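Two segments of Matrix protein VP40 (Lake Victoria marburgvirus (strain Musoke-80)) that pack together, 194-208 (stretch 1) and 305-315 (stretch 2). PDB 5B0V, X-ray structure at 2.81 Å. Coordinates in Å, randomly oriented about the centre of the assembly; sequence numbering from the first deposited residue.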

# COMPACT_ATOMS: atom_id res chain seq x y z
N ARG A 194 25.67 3.92 -3.56
CA ARG A 194 24.79 4.70 -2.76
C ARG A 194 25.61 5.31 -1.65
O ARG A 194 26.53 4.66 -1.15
CB ARG A 194 23.73 3.75 -2.19
CG ARG A 194 22.48 4.41 -1.63
CD ARG A 194 21.31 4.55 -2.59
NE ARG A 194 20.29 5.23 -1.80
CZ ARG A 194 19.84 6.46 -2.02
NH1 ARG A 194 20.27 7.16 -3.07
NH2 ARG A 194 18.93 6.97 -1.20
N PRO A 195 25.31 6.54 -1.25
CA PRO A 195 26.15 7.13 -0.20
C PRO A 195 26.07 6.37 1.11
O PRO A 195 25.04 5.78 1.43
CB PRO A 195 25.57 8.54 -0.03
CG PRO A 195 24.88 8.82 -1.32
CD PRO A 195 24.29 7.49 -1.72
N SER A 196 27.16 6.38 1.87
CA SER A 196 27.20 5.75 3.20
C SER A 196 26.21 6.38 4.18
O SER A 196 25.82 7.53 4.05
CB SER A 196 28.60 5.81 3.79
OG SER A 196 29.03 7.16 3.90
N LYS A 197 25.86 5.60 5.20
CA LYS A 197 24.79 5.97 6.14
C LYS A 197 25.02 7.35 6.76
O LYS A 197 24.09 8.17 6.84
CB LYS A 197 24.64 4.89 7.23
N ASP A 198 26.25 7.60 7.17
CA ASP A 198 26.58 8.85 7.86
C ASP A 198 26.55 10.07 6.94
O ASP A 198 26.22 11.17 7.40
CB ASP A 198 27.92 8.75 8.59
CG ASP A 198 29.07 8.32 7.68
OD1 ASP A 198 29.62 9.18 6.96
OD2 ASP A 198 29.41 7.11 7.70
N LYS A 199 26.88 9.89 5.66
CA LYS A 199 26.75 10.97 4.68
C LYS A 199 25.28 11.30 4.48
O LYS A 199 24.92 12.48 4.31
CB LYS A 199 27.38 10.58 3.35
CG LYS A 199 28.89 10.48 3.35
CD LYS A 199 29.39 10.39 1.91
CE LYS A 199 30.73 9.67 1.78
NZ LYS A 199 30.78 8.87 0.51
N LEU A 200 24.44 10.27 4.52
CA LEU A 200 23.00 10.42 4.33
C LEU A 200 22.33 11.09 5.51
O LEU A 200 21.31 11.76 5.34
CB LEU A 200 22.33 9.08 4.09
CG LEU A 200 22.58 8.44 2.73
CD1 LEU A 200 22.17 6.97 2.74
CD2 LEU A 200 21.84 9.17 1.63
N ILE A 201 22.87 10.88 6.72
CA ILE A 201 22.33 11.51 7.92
C ILE A 201 23.12 12.78 8.32
O ILE A 201 22.66 13.58 9.14
CB ILE A 201 22.19 10.51 9.10
CG1 ILE A 201 23.53 9.88 9.43
CG2 ILE A 201 21.18 9.43 8.72
CD1 ILE A 201 23.67 9.48 10.88
N GLY A 202 24.28 12.99 7.69
CA GLY A 202 25.13 14.17 7.96
C GLY A 202 24.68 15.47 7.31
O GLY A 202 23.58 15.57 6.79
N ASN A 203 25.52 16.48 7.34
CA ASN A 203 25.20 17.75 6.66
C ASN A 203 26.38 18.24 5.90
O ASN A 203 26.60 19.42 5.78
CB ASN A 203 24.74 18.82 7.63
CG ASN A 203 25.54 18.81 8.90
OD1 ASN A 203 26.77 18.72 8.86
ND2 ASN A 203 24.86 18.86 10.04
N THR A 204 27.16 17.29 5.42
CA THR A 204 28.32 17.57 4.63
C THR A 204 27.89 17.58 3.19
O THR A 204 26.90 16.93 2.85
CB THR A 204 29.37 16.46 4.81
OG1 THR A 204 29.43 16.12 6.19
CG2 THR A 204 30.76 16.93 4.33
N MSE A 205 28.64 18.31 2.37
CA MSE A 205 28.39 18.40 0.92
C MSE A 205 29.44 17.64 0.18
O MSE A 205 30.55 17.49 0.67
CB MSE A 205 28.36 19.88 0.54
CG MSE A 205 27.05 20.45 1.05
SE MSE A 205 26.83 22.33 0.61
CE MSE A 205 25.66 22.14 -0.97
N HIS A 206 29.11 17.08 -0.98
CA HIS A 206 30.08 16.24 -1.68
C HIS A 206 30.00 16.43 -3.15
O HIS A 206 29.00 16.90 -3.66
CB HIS A 206 29.86 14.77 -1.38
CG HIS A 206 29.65 14.51 0.07
ND1 HIS A 206 30.64 14.03 0.89
CD2 HIS A 206 28.57 14.74 0.86
CE1 HIS A 206 30.17 13.93 2.13
NE2 HIS A 206 28.92 14.36 2.14
N PRO A 207 31.07 16.03 -3.85
CA PRO A 207 31.05 16.17 -5.28
C PRO A 207 29.85 15.48 -5.86
O PRO A 207 29.55 14.33 -5.51
CB PRO A 207 32.33 15.46 -5.70
CG PRO A 207 33.24 15.64 -4.55
CD PRO A 207 32.37 15.57 -3.35
N ALA A 208 29.15 16.19 -6.72
CA ALA A 208 27.97 15.66 -7.38
C ALA A 208 27.92 16.18 -8.80
O ALA A 208 28.51 17.23 -9.11
CB ALA A 208 26.74 16.13 -6.66
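Stretch 2, residues 305-315: VVLAYANPTLS

The apolar centre is built from small side chains. On one face of the sheet, A208 CB lies 3.9 Å from A308 CB and 4.2 Å from V306 CG2. A310 CB, just past the strand, points toward stretch 1 and lies 4.2 Å from P195 CB. A310 CB is also 3.5 Å from the backbone atom K199 O.

Stretch 2 begins within an extended strand and runs against strand 205-208 of stretch 1. The two are antiparallel with a marked twist: their N-to-C directions differ by 140°, and their axes approach to 4.1 Å. Beyond the strand, stretch 2 becomes a loop that passes the end of helix 197-201.

The other face carries M205, P207, L307 and Y309. P207 CD lies 4.2 Å from L307 CD2, and M205 CB lies 4.2 Å from L307 CB. M205 is a selenomethionine, and its side chain covers one face of the Y309 ring. The Y309 ring centroid is 3.8 Å from M205 CG and 4.2 Å from M205 SE. N203 O meets the ring edge, 3.2 Å from Y309 CE1.

Backbone hydrogen bonds fix the register. H206 pairs with A308: H206 N to A308 O is 2.7 Å, and A308 N to H206 O is 2.9 Å. A208 pairs with V306 in the same way, with A208 N to V306 O at 2.7 Å and V306 N to A208 O at 2.9 Å. P207 faces L307 between these pairs and donates no amide hydrogen, since it is a proline. P207 CA and L307 CA are 4.6 Å apart.

The polar edge lies at the helix end. N311 CA approaches L200 O at 3.1 Å, a CA-H...O contact. N311 ND2 donates a hydrogen bond to G202 O at 3.0 Å, tying the loop to the first residue beyond the helix.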

# COMPACT_ATOMS: atom_id res chain seq x y z
N VAL A 305 29.42 20.23 -12.62
CA VAL A 305 29.88 19.66 -11.35
C VAL A 305 29.62 20.59 -10.17
O VAL A 305 30.00 21.77 -10.19
CB VAL A 305 31.38 19.39 -11.34
CG1 VAL A 305 31.77 18.71 -10.04
CG2 VAL A 305 31.76 18.55 -12.52
N VAL A 306 29.01 20.05 -9.13
CA VAL A 306 28.67 20.83 -7.95
C VAL A 306 28.96 20.04 -6.68
O VAL A 306 29.31 18.87 -6.73
CB VAL A 306 27.19 21.28 -7.98
CG1 VAL A 306 26.96 22.23 -9.15
CG2 VAL A 306 26.23 20.10 -8.08
N LEU A 307 28.80 20.71 -5.55
CA LEU A 307 28.82 20.08 -4.25
C LEU A 307 27.39 20.04 -3.77
O LEU A 307 26.70 21.05 -3.77
CB LEU A 307 29.64 20.91 -3.29
CG LEU A 307 31.15 21.00 -3.57
CD1 LEU A 307 31.78 22.20 -2.88
CD2 LEU A 307 31.83 19.73 -3.13
N ALA A 308 26.90 18.85 -3.43
CA ALA A 308 25.54 18.72 -2.94
C ALA A 308 25.51 17.94 -1.64
O ALA A 308 26.44 17.19 -1.34
CB ALA A 308 24.69 18.03 -3.98
N TYR A 309 24.45 18.16 -0.87
CA TYR A 309 24.17 17.33 0.29
C TYR A 309 23.77 15.95 -0.16
O TYR A 309 23.07 15.78 -1.16
CB TYR A 309 23.01 17.89 1.09
CG TYR A 309 23.32 19.19 1.81
CD1 TYR A 309 24.20 19.21 2.90
CD2 TYR A 309 22.71 20.38 1.42
CE1 TYR A 309 24.45 20.38 3.56
CE2 TYR A 309 22.96 21.55 2.09
CZ TYR A 309 23.84 21.54 3.15
OH TYR A 309 24.11 22.72 3.80
N ALA A 310 24.22 14.95 0.58
CA ALA A 310 23.74 13.59 0.39
C ALA A 310 22.46 13.39 1.19
O ALA A 310 21.57 12.67 0.79
CB ALA A 310 24.80 12.61 0.81
N ASN A 311 22.39 14.05 2.32
CA ASN A 311 21.25 13.94 3.20
C ASN A 311 20.01 14.46 2.51
O ASN A 311 19.93 15.67 2.27
CB ASN A 311 21.53 14.74 4.48
CG ASN A 311 20.38 14.72 5.46
OD1 ASN A 311 19.22 14.67 5.07
ND2 ASN A 311 20.71 14.76 6.75
N PRO A 312 19.03 13.56 2.21
CA PRO A 312 17.86 13.88 1.41
C PRO A 312 16.90 14.86 2.08
O PRO A 312 16.10 15.50 1.41
CB PRO A 312 17.19 12.52 1.21
CG PRO A 312 17.52 11.77 2.43
CD PRO A 312 18.94 12.19 2.75
N THR A 313 17.00 15.00 3.40
CA THR A 313 16.22 15.98 4.14
C THR A 313 16.73 17.43 3.81
O THR A 313 16.05 18.40 4.12
CB THR A 313 16.20 15.64 5.67
OG1 THR A 313 17.53 15.63 6.18
CG2 THR A 313 15.59 14.25 5.92
N LEU A 314 17.88 17.57 3.14
CA LEU A 314 18.43 18.89 2.79
C LEU A 314 18.58 19.01 1.26
O LEU A 314 19.64 19.37 0.75
CB LEU A 314 19.80 19.10 3.46
CG LEU A 314 19.88 18.86 4.98
CD1 LEU A 314 21.31 18.70 5.50
CD2 LEU A 314 19.19 19.99 5.73
N SER A 315 17.51 18.74 0.51
CA SER A 315 17.53 19.03 -0.93
C SER A 315 16.16 19.01 -1.62
O SER A 315 15.74 17.97 -2.10
CB SER A 315 18.51 18.09 -1.67
OG SER A 315 18.40 16.77 -1.17